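Local coordinates for protein CaaX farnesyltransferase alpha subunit Ram2 (Aspergillus fumigatus, PDB 4L9P) that forms the alpha subunit of a farnesyltransferase with the beta subunit Ram1 that probably attaches isoprenoid groups to CaaX proteins, at residues Y123-R129 and H162-Y166; L105-I109 and A137-T141; A73-G78 and V90-R94; R172-D178 and R211-D217. The protein carries 1 engineered substitution. One frame throughout, in Å; residues are numbered along the deposited sequence. Where two conformers were deposited one is given.

Contact 1. Residues Y123-R129 and H162-Y166. With FII ([(3,7,11-trimethyl-dodeca-2,6,10-trienyloxycarbamoyl)-methyl]-phosphonic acid), chain Q.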
# COMPACT_ATOMS: atom_id res chain seq x y z
N TYR A 123 9.81 1.20 -9.64
CA TYR A 123 9.92 2.53 -9.03
C TYR A 123 11.06 3.38 -9.57
O TYR A 123 10.91 4.61 -9.71
CB TYR A 123 10.13 2.39 -7.53
CG TYR A 123 8.86 2.16 -6.73
CD1 TYR A 123 8.42 0.87 -6.46
CD2 TYR A 123 8.09 3.25 -6.26
CE1 TYR A 123 7.30 0.64 -5.65
CE2 TYR A 123 6.93 2.97 -5.49
CZ TYR A 123 6.58 1.67 -5.22
OH TYR A 123 5.45 1.39 -4.43
N GLN A 124 12.18 2.74 -9.92
CA GLN A 124 13.41 3.46 -10.17
C GLN A 124 13.30 4.16 -11.51
O GLN A 124 13.68 5.33 -11.61
CB GLN A 124 14.56 2.45 -10.25
CG GLN A 124 15.02 1.93 -8.86
CD GLN A 124 14.00 1.03 -8.23
OE1 GLN A 124 13.56 0.06 -8.85
NE2 GLN A 124 13.62 1.35 -6.99
N ILE A 125 12.76 3.47 -12.53
CA ILE A 125 12.82 4.08 -13.86
C ILE A 125 11.98 5.38 -13.90
O ILE A 125 12.32 6.38 -14.54
CB ILE A 125 12.19 3.05 -14.88
CG1 ILE A 125 13.24 1.97 -15.16
CG2 ILE A 125 11.64 3.69 -16.16
CD1 ILE A 125 12.55 0.72 -15.84
N TRP A 126 10.87 5.38 -13.17
CA TRP A 126 9.96 6.52 -13.17
C TRP A 126 10.37 7.59 -12.18
O TRP A 126 10.16 8.77 -12.44
CB TRP A 126 8.49 6.04 -13.02
CG TRP A 126 8.17 5.29 -14.29
CD1 TRP A 126 8.25 3.93 -14.53
CD2 TRP A 126 7.83 5.89 -15.54
NE1 TRP A 126 8.06 3.67 -15.87
CE2 TRP A 126 7.79 4.87 -16.51
CE3 TRP A 126 7.60 7.21 -15.93
CZ2 TRP A 126 7.50 5.13 -17.86
CZ3 TRP A 126 7.32 7.48 -17.24
CH2 TRP A 126 7.26 6.43 -18.21
N HIS A 127 11.00 7.20 -11.07
CA HIS A 127 11.65 8.18 -10.21
C HIS A 127 12.82 8.86 -10.97
O HIS A 127 12.95 10.09 -10.95
CB HIS A 127 12.15 7.59 -8.89
CG HIS A 127 12.80 8.63 -8.06
ND1 HIS A 127 12.11 9.72 -7.56
CD2 HIS A 127 14.10 8.81 -7.69
CE1 HIS A 127 12.95 10.52 -6.91
NE2 HIS A 127 14.16 9.98 -6.97
N HIS A 128 13.63 8.08 -11.71
CA HIS A 128 14.78 8.64 -12.42
C HIS A 128 14.26 9.64 -13.44
O HIS A 128 14.85 10.71 -13.65
CB HIS A 128 15.52 7.50 -13.12
CG HIS A 128 16.81 7.92 -13.75
ND1 HIS A 128 17.91 8.27 -13.00
CD2 HIS A 128 17.18 7.93 -15.05
CE1 HIS A 128 18.92 8.53 -13.84
NE2 HIS A 128 18.51 8.33 -15.09
N ARG A 129 13.15 9.34 -14.11
CA ARG A 129 12.59 10.26 -15.11
C ARG A 129 12.25 11.61 -14.45
O ARG A 129 12.53 12.68 -15.01
CB ARG A 129 11.34 9.66 -15.77
CG ARG A 129 10.98 10.43 -17.06
CD ARG A 129 9.73 9.81 -17.70
NE ARG A 129 9.62 10.23 -19.11
CZ ARG A 129 10.21 9.61 -20.13
NH1 ARG A 129 10.88 8.46 -19.94
NH2 ARG A 129 10.14 10.17 -21.36
N HIS A 162 2.87 3.75 -11.54
CA HIS A 162 4.04 4.63 -11.49
C HIS A 162 4.04 5.62 -12.64
O HIS A 162 4.55 6.74 -12.47
CB HIS A 162 5.29 3.76 -11.60
CG HIS A 162 5.42 2.80 -10.46
ND1 HIS A 162 5.43 1.42 -10.62
CD2 HIS A 162 5.30 3.01 -9.14
CE1 HIS A 162 5.46 0.84 -9.43
NE2 HIS A 162 5.45 1.79 -8.51
N VAL A 163 3.48 5.24 -13.79
CA VAL A 163 3.42 6.18 -14.89
C VAL A 163 2.36 7.22 -14.59
O VAL A 163 2.61 8.42 -14.91
CB VAL A 163 3.09 5.45 -16.23
CG1 VAL A 163 3.12 6.49 -17.41
CG2 VAL A 163 4.12 4.32 -16.45
N TRP A 164 1.19 6.89 -14.03
CA TRP A 164 0.27 7.93 -13.63
C TRP A 164 0.86 8.84 -12.57
O TRP A 164 0.62 10.06 -12.63
CB TRP A 164 -1.05 7.29 -13.09
CG TRP A 164 -1.93 6.75 -14.20
CD1 TRP A 164 -2.16 5.41 -14.54
CD2 TRP A 164 -2.67 7.54 -15.14
NE1 TRP A 164 -3.04 5.36 -15.61
CE2 TRP A 164 -3.36 6.64 -15.99
CE3 TRP A 164 -2.85 8.94 -15.33
CZ2 TRP A 164 -4.26 7.09 -17.00
CZ3 TRP A 164 -3.68 9.38 -16.35
CH2 TRP A 164 -4.39 8.46 -17.19
N THR A 165 1.58 8.32 -11.58
CA THR A 165 2.22 9.17 -10.59
C THR A 165 3.17 10.14 -11.26
O THR A 165 3.17 11.35 -10.94
CB THR A 165 2.95 8.29 -9.54
OG1 THR A 165 1.93 7.57 -8.81
CG2 THR A 165 3.75 9.18 -8.59
N TYR A 166 3.97 9.63 -12.21
CA TYR A 166 4.87 10.56 -12.94
C TYR A 166 4.04 11.60 -13.68
O TYR A 166 4.40 12.81 -13.67
CB TYR A 166 5.71 9.76 -13.88
CG TYR A 166 6.55 10.70 -14.80
CD1 TYR A 166 7.75 11.30 -14.34
CD2 TYR A 166 6.06 11.04 -16.06
CE1 TYR A 166 8.45 12.18 -15.16
CE2 TYR A 166 6.76 11.94 -16.87
CZ TYR A 166 7.95 12.48 -16.39
OH TYR A 166 8.69 13.33 -17.18
C1 FII Q . 5.63 -1.20 3.65
C2 FII Q . 5.53 -1.24 2.15
C6 FII Q . 6.81 -1.20 1.42
C10 FII Q . 4.22 -0.93 1.53
C11 FII Q . 3.99 -0.85 0.02
C12 FII Q . 3.35 -2.20 -0.42
C15 FII Q . 2.62 -2.22 -1.75
C18 FII Q . 1.98 -3.52 -2.23
C22 FII Q . 2.96 -1.11 -2.69
C23 FII Q . 1.97 -0.93 -3.84
C24 FII Q . 2.49 0.00 -4.87
C27 FII Q . 1.74 -0.17 -6.15
C30 FII Q . 0.51 0.70 -6.30
C34 FII Q . 2.58 -0.59 -7.30
C35 FII Q . 2.08 -0.55 -8.73
O36 FII Q . 1.96 -1.85 -9.27
N42 FII Q . 1.18 -2.72 -8.56
C43 FII Q . -0.09 -2.88 -9.12
O44 FII Q . -0.51 -2.26 -10.12
C45 FII Q . -0.94 -3.91 -8.39
P46 FII Q . -2.77 -3.52 -8.39
O49 FII Q . -2.89 -2.09 -8.01
O50 FII Q . -3.32 -3.88 -9.74
O51 FII Q . -3.29 -4.47 -7.29
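Tyr123 lays a face of its ring against the edge of His162 in a T-shaped (edge-to-face) pair, centroids 4.3 Å apart and planes at 56°, with Tyr123 CZ 3.5 Å from His162 NE2. Both rings meet the isoprenoid analogue: Tyr123 OH lies 3.3 Å from FII C24, and His162 CE1 lies 3.7 Å from FII C35. Behind them the gap between the nearly parallel helix segments (12°, closest axis approach 9.6 Å) is filled by Trp126. Its broad indole receives Val163 CG2 over one face, 3.9 Å from the six-membered ring centroid, and turns an edge toward the face of Tyr166 in an offset edge-to-face pair. Arg129 CD then sits 3.7 Å from the Tyr166 ring centroid, a CH-pi contact made by the arginine's aliphatic part, while Arg129 and Tyr166 both direct their polar ends to Glu146. The Tyr123 hydroxyl hydrogen-bonds Tyr314 of the Ram1 subunit. With no hydrogen bond between the two segments, cohesion rests on aromatic and CH-pi packing, chemistry equally suited to lining an isoprenoid site.

Contact 2. Residues L105-I109 and A137-T141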
# COMPACT_ATOMS: atom_id res chain seq x y z
N LEU A 105 20.85 15.52 -21.31
CA LEU A 105 19.74 14.74 -20.73
C LEU A 105 18.67 14.46 -21.74
O LEU A 105 17.83 13.56 -21.45
CB LEU A 105 19.18 15.49 -19.52
CG LEU A 105 20.19 15.75 -18.37
CD1 LEU A 105 19.49 16.32 -17.15
CD2 LEU A 105 21.02 14.51 -18.00
N ASN A 106 18.64 15.12 -22.89
CA ASN A 106 17.76 14.67 -23.96
C ASN A 106 18.15 13.28 -24.39
O ASN A 106 17.27 12.41 -24.61
CB ASN A 106 17.83 15.58 -25.21
CG ASN A 106 17.30 16.96 -24.95
OD1 ASN A 106 16.32 17.13 -24.22
ND2 ASN A 106 17.94 17.97 -25.55
N GLU A 107 19.46 13.05 -24.52
CA GLU A 107 19.93 11.72 -24.89
C GLU A 107 19.68 10.70 -23.77
O GLU A 107 19.33 9.54 -24.04
CB GLU A 107 21.43 11.75 -25.26
CG GLU A 107 21.61 12.44 -26.59
CD GLU A 107 23.05 12.57 -26.99
OE1 GLU A 107 23.95 12.21 -26.16
OE2 GLU A 107 23.29 13.06 -28.14
N GLU A 108 19.80 11.12 -22.52
CA GLU A 108 19.46 10.24 -21.41
C GLU A 108 17.99 9.86 -21.45
O GLU A 108 17.68 8.66 -21.20
CB GLU A 108 19.83 10.88 -20.05
CG GLU A 108 19.41 10.03 -18.83
CD GLU A 108 20.20 8.73 -18.58
OE1 GLU A 108 21.07 8.34 -19.40
OE2 GLU A 108 19.93 8.05 -17.54
N ILE A 109 17.09 10.80 -21.71
CA ILE A 109 15.68 10.43 -21.81
C ILE A 109 15.43 9.44 -22.95
O ILE A 109 14.68 8.48 -22.76
CB ILE A 109 14.78 11.67 -21.94
CG1 ILE A 109 14.75 12.47 -20.60
CG2 ILE A 109 13.38 11.30 -22.41
CD1 ILE A 109 13.88 11.84 -19.50
N ALA A 137 17.02 23.78 -16.20
CA ALA A 137 18.14 24.19 -17.07
C ALA A 137 18.13 23.31 -18.32
O ALA A 137 18.39 23.79 -19.43
CB ALA A 137 19.42 24.06 -16.32
N HIS A 138 17.69 22.05 -18.18
CA HIS A 138 17.71 21.14 -19.32
C HIS A 138 16.35 21.02 -20.02
O HIS A 138 16.27 20.76 -21.23
CB HIS A 138 18.11 19.73 -18.84
CG HIS A 138 19.53 19.65 -18.35
ND1 HIS A 138 19.89 20.00 -17.06
CD2 HIS A 138 20.67 19.29 -18.98
CE1 HIS A 138 21.20 19.84 -16.92
NE2 HIS A 138 21.69 19.44 -18.08
N PHE A 139 15.27 21.12 -19.24
CA PHE A 139 13.92 20.97 -19.76
C PHE A 139 13.09 22.15 -19.31
O PHE A 139 12.27 22.05 -18.40
CB PHE A 139 13.30 19.67 -19.19
CG PHE A 139 14.13 18.46 -19.51
CD1 PHE A 139 14.09 17.90 -20.81
CD2 PHE A 139 14.94 17.88 -18.55
CE1 PHE A 139 14.84 16.78 -21.15
CE2 PHE A 139 15.70 16.72 -18.87
CZ PHE A 139 15.65 16.15 -20.17
N PRO A 140 13.27 23.30 -19.97
CA PRO A 140 12.57 24.47 -19.45
C PRO A 140 11.07 24.41 -19.66
O PRO A 140 10.31 25.02 -18.90
CB PRO A 140 13.19 25.66 -20.23
CG PRO A 140 13.84 25.01 -21.47
CD PRO A 140 14.28 23.62 -21.01
N THR A 141 10.68 23.66 -20.69
CA THR A 141 9.25 23.50 -20.98
C THR A 141 9.00 22.03 -21.30
O THR A 141 9.95 21.26 -21.52
CB THR A 141 8.79 24.33 -22.19
OG1 THR A 141 9.59 24.02 -23.35
CG2 THR A 141 8.84 25.84 -21.86
O HOH W 1 15.35 19.86 -23.66
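Apolar packing accounts for most of this contact, and Phe139 is its centre. The ring reaches from the loop to the start of the helix, where Phe139 CZ comes within 3.6 Å of Leu105 CB and 3.8 Å of Ile109 CG1; Leu105 and Ile109 are one helical turn apart and so present their side chains to the same ring. A flat phenyl suits this place because it can slide in beside the first helical turn, its edge near Leu105 O. Leu105 makes a second kind of contact, a CH-pi interaction: its CD1 lies over the face of the His138 imidazole, 3.6 Å from the ring centroid and only 11° off the normal. His138 ND1 is hydrogen-bonded to Ser135 OG. No hydrogen bond joins the segments, but one water donates to both Asn106 OD1 (3.0 Å) and His138 O (2.7 Å), an arrangement fitting the exposed position of Asn106. Residues 137-141, in the loop between helices 123-133 and 146-156 of successive prenyltransferase alpha repeats, thus pack on the N-terminal turn of helix 105-118, with Leu105 also touching helix 88-100, Ile109 touching helix 123-133, and Phe139 resting on Met133 of that last helix.

Contact 3. Residues A73-G78 and V90-R94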
# COMPACT_ATOMS: atom_id res chain seq x y z
N ALA A 73 32.26 5.06 -15.46
CA ALA A 73 31.29 4.76 -14.40
C ALA A 73 29.89 4.86 -14.94
O ALA A 73 29.02 4.03 -14.58
CB ALA A 73 31.50 5.72 -13.22
N LEU A 74 29.64 5.84 -15.80
CA LEU A 74 28.31 5.96 -16.40
C LEU A 74 27.96 4.71 -17.23
O LEU A 74 26.87 4.13 -17.09
CB LEU A 74 28.21 7.27 -17.21
CG LEU A 74 26.83 7.55 -17.86
CD1 LEU A 74 25.75 7.77 -16.76
CD2 LEU A 74 26.96 8.78 -18.78
N ARG A 75 28.86 4.23 -18.06
CA ARG A 75 28.67 3.00 -18.85
C ARG A 75 28.47 1.78 -17.93
O ARG A 75 27.57 0.96 -18.15
CB ARG A 75 29.89 2.74 -19.74
CG ARG A 75 30.02 3.69 -20.90
CD ARG A 75 31.05 3.17 -21.97
NE ARG A 75 32.31 2.68 -21.39
CZ ARG A 75 33.39 3.43 -21.13
NH1 ARG A 75 33.40 4.74 -21.43
NH2 ARG A 75 34.47 2.86 -20.60
N LEU A 76 29.18 1.76 -16.81
CA LEU A 76 29.03 0.67 -15.85
C LEU A 76 27.59 0.66 -15.27
O LEU A 76 26.97 -0.39 -15.11
CB LEU A 76 30.03 0.88 -14.69
CG LEU A 76 29.89 -0.11 -13.53
CD1 LEU A 76 30.00 -1.59 -13.95
CD2 LEU A 76 30.91 0.20 -12.43
N THR A 77 27.10 1.83 -14.92
CA THR A 77 25.71 1.86 -14.41
C THR A 77 24.71 1.37 -15.46
O THR A 77 23.76 0.68 -15.09
CB THR A 77 25.28 3.26 -13.92
OG1 THR A 77 25.16 4.22 -15.01
CG2 THR A 77 26.15 3.78 -12.77
N GLY A 78 24.91 1.67 -16.72
CA GLY A 78 24.00 1.19 -17.75
C GLY A 78 24.08 -0.33 -17.89
O GLY A 78 23.05 -1.00 -18.12
N VAL A 90 22.13 1.79 -8.05
CA VAL A 90 22.87 2.16 -9.28
C VAL A 90 22.15 3.28 -10.02
O VAL A 90 22.79 4.13 -10.65
CB VAL A 90 23.07 0.93 -10.17
CG1 VAL A 90 21.83 0.51 -10.90
CG2 VAL A 90 24.15 1.23 -11.25
N TRP A 91 20.81 3.37 -9.93
CA TRP A 91 20.11 4.49 -10.59
C TRP A 91 20.44 5.82 -9.92
O TRP A 91 20.61 6.85 -10.60
CB TRP A 91 18.58 4.27 -10.46
CG TRP A 91 18.03 3.25 -11.37
CD1 TRP A 91 17.74 1.91 -11.09
CD2 TRP A 91 17.71 3.46 -12.73
NE1 TRP A 91 17.24 1.29 -12.23
CE2 TRP A 91 17.21 2.23 -13.25
CE3 TRP A 91 17.81 4.56 -13.59
CZ2 TRP A 91 16.75 2.12 -14.55
CZ3 TRP A 91 17.36 4.42 -14.90
CH2 TRP A 91 16.83 3.22 -15.37
N ILE A 92 20.47 5.83 -8.59
CA ILE A 92 20.79 7.08 -7.92
C ILE A 92 22.22 7.53 -8.24
O ILE A 92 22.46 8.73 -8.50
CB ILE A 92 20.62 6.91 -6.40
CG1 ILE A 92 19.11 6.68 -6.14
CG2 ILE A 92 21.16 8.13 -5.61
CD1 ILE A 92 18.88 6.05 -4.90
N TYR A 93 23.17 6.58 -8.28
CA TYR A 93 24.54 6.92 -8.63
C TYR A 93 24.60 7.39 -10.11
O TYR A 93 25.28 8.37 -10.42
CB TYR A 93 25.40 5.69 -8.39
CG TYR A 93 26.85 5.88 -8.73
CD1 TYR A 93 27.56 6.90 -8.22
CD2 TYR A 93 27.48 4.96 -9.58
CE1 TYR A 93 28.98 7.05 -8.56
CE2 TYR A 93 28.80 5.06 -9.92
CZ TYR A 93 29.56 6.10 -9.41
OH TYR A 93 30.90 6.15 -9.80
N ARG A 94 23.87 6.75 -11.02
CA ARG A 94 23.81 7.20 -12.41
C ARG A 94 23.37 8.65 -12.49
O ARG A 94 23.98 9.42 -13.23
CB ARG A 94 22.87 6.27 -13.23
CG ARG A 94 22.75 6.70 -14.67
CD ARG A 94 21.89 5.70 -15.48
NE ARG A 94 21.86 6.09 -16.90
CZ ARG A 94 22.70 5.63 -17.80
NH1 ARG A 94 23.66 4.78 -17.44
NH2 ARG A 94 22.60 6.04 -19.07
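Ala73 opens the contact with a methyl group small enough to let the far end of a tyrosine approach: its CB is 3.5 Å from Tyr93 OH, and that hydroxyl is hydrogen-bonded to the backbone of Glu68. Leu74 follows, with CD1 placed over one face of the Arg94 guanidinium, 3.7 Å from NH1, so that an apolar group covers the flat side of the cation. Leu74 O accepts a hydrogen bond from Thr77 OG1 at 2.7 Å. Thr77 is the pivot. Thr77 CA is nearest that of Val90 (5.9 Å), and a branched side chain lets the residue do both apolar and polar work: Thr77 CB packs on Val90 CG2 (3.5 Å) and Thr77 CG2 on Tyr93 CD2 (3.7 Å), while Thr77 OG1 accepts a hydrogen bond from Arg94 NH1 at 2.9 Å. The p rotamer of Thr77 allows OG1 to be donor to Leu74 O and acceptor from Arg94 at once. Gly78 ends the segment beside the same guanidinium, whose NH2 forms a salt bridge with Glu108 in the next repeat. The two helices run roughly antiparallel, at 150° with axes 9.6 Å apart. Joined by the short connection between 83 and 88, they form the helical hairpin of one prenyltransferase alpha repeat, the TPR-like unit from which this all-helical subunit is built.

Contact 4. Residues R172-D178 and R211-D217; sequences RHFKLWD and RDENEFD
Three salt bridges fasten the end of helix 161-174 and the residues after it to the loop between helices 197-208 and 238-254, a surface contact in the helical-repeat fold of the prenyltransferase alpha subunit. Asp178 and Arg211 form a two-pronged bridge, OD1 to NH2 and OD2 to NH1, both 3.0 Å. Lys175 NZ donates to Glu213 OE1 at 2.7 Å; the long Lys175 chain is m, t, t, m and Glu213 has chi1 p, chi2 t. Arg172 (t, t, t, 90°) sets NH1 3.3 Å from Asp217 OD1, purely electrostatic, the oxygen lying well outside the guanidinium plane. One water bridges Arg172 NH1 (2.7 Å) and Asp217 OD1 (2.6 Å); another joins Arg172 NH2 (2.9 Å) to Asp212 O (2.7 Å). Asp217 OD2 also hydrogen-bonds His168.

Arg172 and His173 are helical, and Lys175 first leaves helical phi/psi, with positive phi (60/58). Asp212 to Glu215 make a type I beta turn closed by Glu215 N to Asp212 O at 3.1 Å, while Asp212 OD1 accepts from Asn214 N as an Asx turn. The closest CA atoms are those of Arg172 and Arg211, 7.4 Å apart. Trp177 (chi1 m, chi2 -90°) points its CB toward the loop and supplies a flat indole for the Arg211 chain (chi1 m, then t): Arg211 CG stands 3.6 Å from the centroid of the five-membered ring, 15° off its normal.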
# COMPACT_ATOMS: atom_id res chain seq x y z
N ARG A 172 1.94 19.10 -12.53
CA ARG A 172 2.21 20.16 -11.58
C ARG A 172 3.46 20.93 -11.98
O ARG A 172 3.50 22.17 -11.89
CB ARG A 172 2.37 19.55 -10.19
CG ARG A 172 2.55 20.60 -9.15
CD ARG A 172 2.52 19.95 -7.74
NE ARG A 172 2.70 20.95 -6.69
CZ ARG A 172 1.68 21.61 -6.13
NH1 ARG A 172 0.43 21.43 -6.61
NH2 ARG A 172 1.93 22.49 -5.17
N HIS A 173 4.49 20.23 -12.44
CA HIS A 173 5.78 20.86 -12.72
C HIS A 173 5.69 21.84 -13.87
O HIS A 173 6.21 22.97 -13.77
CB HIS A 173 6.80 19.80 -13.04
CG HIS A 173 8.17 20.34 -13.29
ND1 HIS A 173 8.99 20.74 -12.25
CD2 HIS A 173 8.87 20.52 -14.44
CE1 HIS A 173 10.14 21.15 -12.76
NE2 HIS A 173 10.10 21.05 -14.09
N PHE A 174 5.07 21.43 -14.97
CA PHE A 174 4.95 22.30 -16.17
C PHE A 174 3.62 23.06 -16.23
O PHE A 174 3.32 23.76 -17.19
CB PHE A 174 5.16 21.46 -17.41
CG PHE A 174 6.59 21.04 -17.61
CD1 PHE A 174 7.63 21.98 -17.72
CD2 PHE A 174 6.88 19.69 -17.75
CE1 PHE A 174 8.94 21.56 -17.93
CE2 PHE A 174 8.20 19.25 -17.94
CZ PHE A 174 9.25 20.21 -18.06
N LYS A 175 2.83 22.94 -15.16
CA LYS A 175 1.56 23.69 -15.00
C LYS A 175 0.59 23.35 -16.16
O LYS A 175 0.10 24.22 -16.89
CB LYS A 175 1.79 25.24 -14.89
CG LYS A 175 2.72 25.55 -13.71
CD LYS A 175 2.80 27.09 -13.44
CE LYS A 175 3.82 27.41 -12.34
NZ LYS A 175 3.44 26.81 -11.01
N LEU A 176 0.31 22.06 -16.28
CA LEU A 176 -0.43 21.51 -17.43
C LEU A 176 -1.91 21.26 -17.14
O LEU A 176 -2.58 20.58 -17.92
CB LEU A 176 0.23 20.24 -17.94
CG LEU A 176 1.71 20.36 -18.26
CD1 LEU A 176 2.18 18.97 -18.70
CD2 LEU A 176 1.91 21.39 -19.36
N TRP A 177 -2.46 21.78 -16.04
CA TRP A 177 -3.86 21.42 -15.66
C TRP A 177 -4.81 21.73 -16.80
O TRP A 177 -5.74 20.94 -17.04
CB TRP A 177 -4.34 22.12 -14.41
CG TRP A 177 -3.56 21.79 -13.19
CD1 TRP A 177 -3.81 20.77 -12.30
CD2 TRP A 177 -2.44 22.50 -12.67
NE1 TRP A 177 -2.90 20.79 -11.27
CE2 TRP A 177 -2.03 21.83 -11.49
CE3 TRP A 177 -1.71 23.62 -13.09
CZ2 TRP A 177 -0.99 22.27 -10.70
CZ3 TRP A 177 -0.67 24.06 -12.29
CH2 TRP A 177 -0.31 23.37 -11.11
N ASP A 178 -4.57 22.84 -17.52
CA ASP A 178 -5.48 23.24 -18.62
C ASP A 178 -4.92 22.93 -20.00
O ASP A 178 -5.47 23.35 -21.05
CB ASP A 178 -5.80 24.74 -18.54
CG ASP A 178 -6.61 25.08 -17.28
OD1 ASP A 178 -7.38 24.20 -16.77
OD2 ASP A 178 -6.43 26.18 -16.73
N ARG A 211 -3.74 24.00 -7.17
CA ARG A 211 -2.70 24.43 -8.08
C ARG A 211 -1.77 25.47 -7.48
O ARG A 211 -0.85 25.91 -8.16
CB ARG A 211 -3.36 25.04 -9.35
CG ARG A 211 -4.34 24.13 -10.11
CD ARG A 211 -4.87 24.87 -11.34
NE ARG A 211 -5.92 24.11 -12.04
CZ ARG A 211 -6.38 24.47 -13.24
NH1 ARG A 211 -5.89 25.59 -13.84
NH2 ARG A 211 -7.33 23.72 -13.83
N ASP A 212 -2.01 25.90 -6.24
CA ASP A 212 -1.24 27.02 -5.70
C ASP A 212 0.21 26.59 -5.51
O ASP A 212 0.50 25.71 -4.70
CB ASP A 212 -1.88 27.42 -4.39
CG ASP A 212 -1.25 28.67 -3.78
OD1 ASP A 212 -0.15 29.10 -4.19
OD2 ASP A 212 -1.89 29.23 -2.88
N GLU A 213 1.14 27.25 -6.20
CA GLU A 213 2.52 26.77 -6.15
C GLU A 213 3.19 27.09 -4.82
O GLU A 213 4.22 26.51 -4.48
CB GLU A 213 3.34 27.30 -7.34
CG GLU A 213 3.80 28.70 -7.16
CD GLU A 213 4.54 29.21 -8.38
OE1 GLU A 213 4.77 28.43 -9.35
OE2 GLU A 213 4.89 30.41 -8.35
N ASN A 214 2.56 27.96 -4.03
CA ASN A 214 3.04 28.32 -2.71
C ASN A 214 2.56 27.40 -1.59
O ASN A 214 2.86 27.62 -0.43
CB ASN A 214 2.66 29.75 -2.39
CG ASN A 214 3.33 30.74 -3.32
OD1 ASN A 214 4.55 30.63 -3.60
ND2 ASN A 214 2.56 31.72 -3.81
N GLU A 215 1.80 26.37 -1.93
CA GLU A 215 1.37 25.39 -0.94
C GLU A 215 2.01 24.03 -1.30
O GLU A 215 2.30 23.78 -2.45
CB GLU A 215 -0.14 25.22 -1.03
CG GLU A 215 -0.93 26.50 -0.80
CD GLU A 215 -0.83 27.08 0.63
OE1 GLU A 215 -1.27 28.24 0.83
OE2 GLU A 215 -0.30 26.40 1.55
N PHE A 216 2.19 23.16 -0.32
CA PHE A 216 2.61 21.80 -0.61
C PHE A 216 1.52 21.11 -1.43
O PHE A 216 0.32 21.40 -1.30
CB PHE A 216 2.76 21.04 0.72
CG PHE A 216 3.85 21.56 1.59
CD1 PHE A 216 5.13 21.71 1.08
CD2 PHE A 216 3.61 21.88 2.92
CE1 PHE A 216 6.20 22.20 1.92
CE2 PHE A 216 4.67 22.39 3.75
CZ PHE A 216 5.94 22.52 3.24
N ASP A 217 1.93 20.17 -2.26
CA ASP A 217 0.94 19.45 -3.09
C ASP A 217 -0.04 18.64 -2.21
O ASP A 217 0.32 18.15 -1.16
CB ASP A 217 1.69 18.47 -4.02
CG ASP A 217 0.86 17.98 -5.25
OD1 ASP A 217 -0.33 18.42 -5.50
OD2 ASP A 217 1.42 17.08 -5.95
O HOH W 2 -0.74 23.31 -4.59
O HOH W 3 -0.57 19.34 -7.93

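All four contacts lie along the curved row of helical hairpins and its connecting loops. Contact 1 lies at the active site, where it touches the isoprenoid analogue and, through Gln124, the bound peptide. Contact 3 adjoins it through Trp91, whose CD1 is 3.3 Å from Gln124 CB. Glu108 of contact 2 binds two ways: OE1 forms a salt bridge with Arg94 NH2 of contact 3 (2.8 Å), and OE2 is 2.8 Å from His128 NE2 of contact 1, a probable hydrogen bond. Contact 4 shares helix 161-174 with contact 1 (centres 18 Å apart) and touches contact 2, where Phe174 CE1 lies 3.4 Å from Phe139 O. Contacts 3 and 4 lie farthest apart (centres about 31 Å).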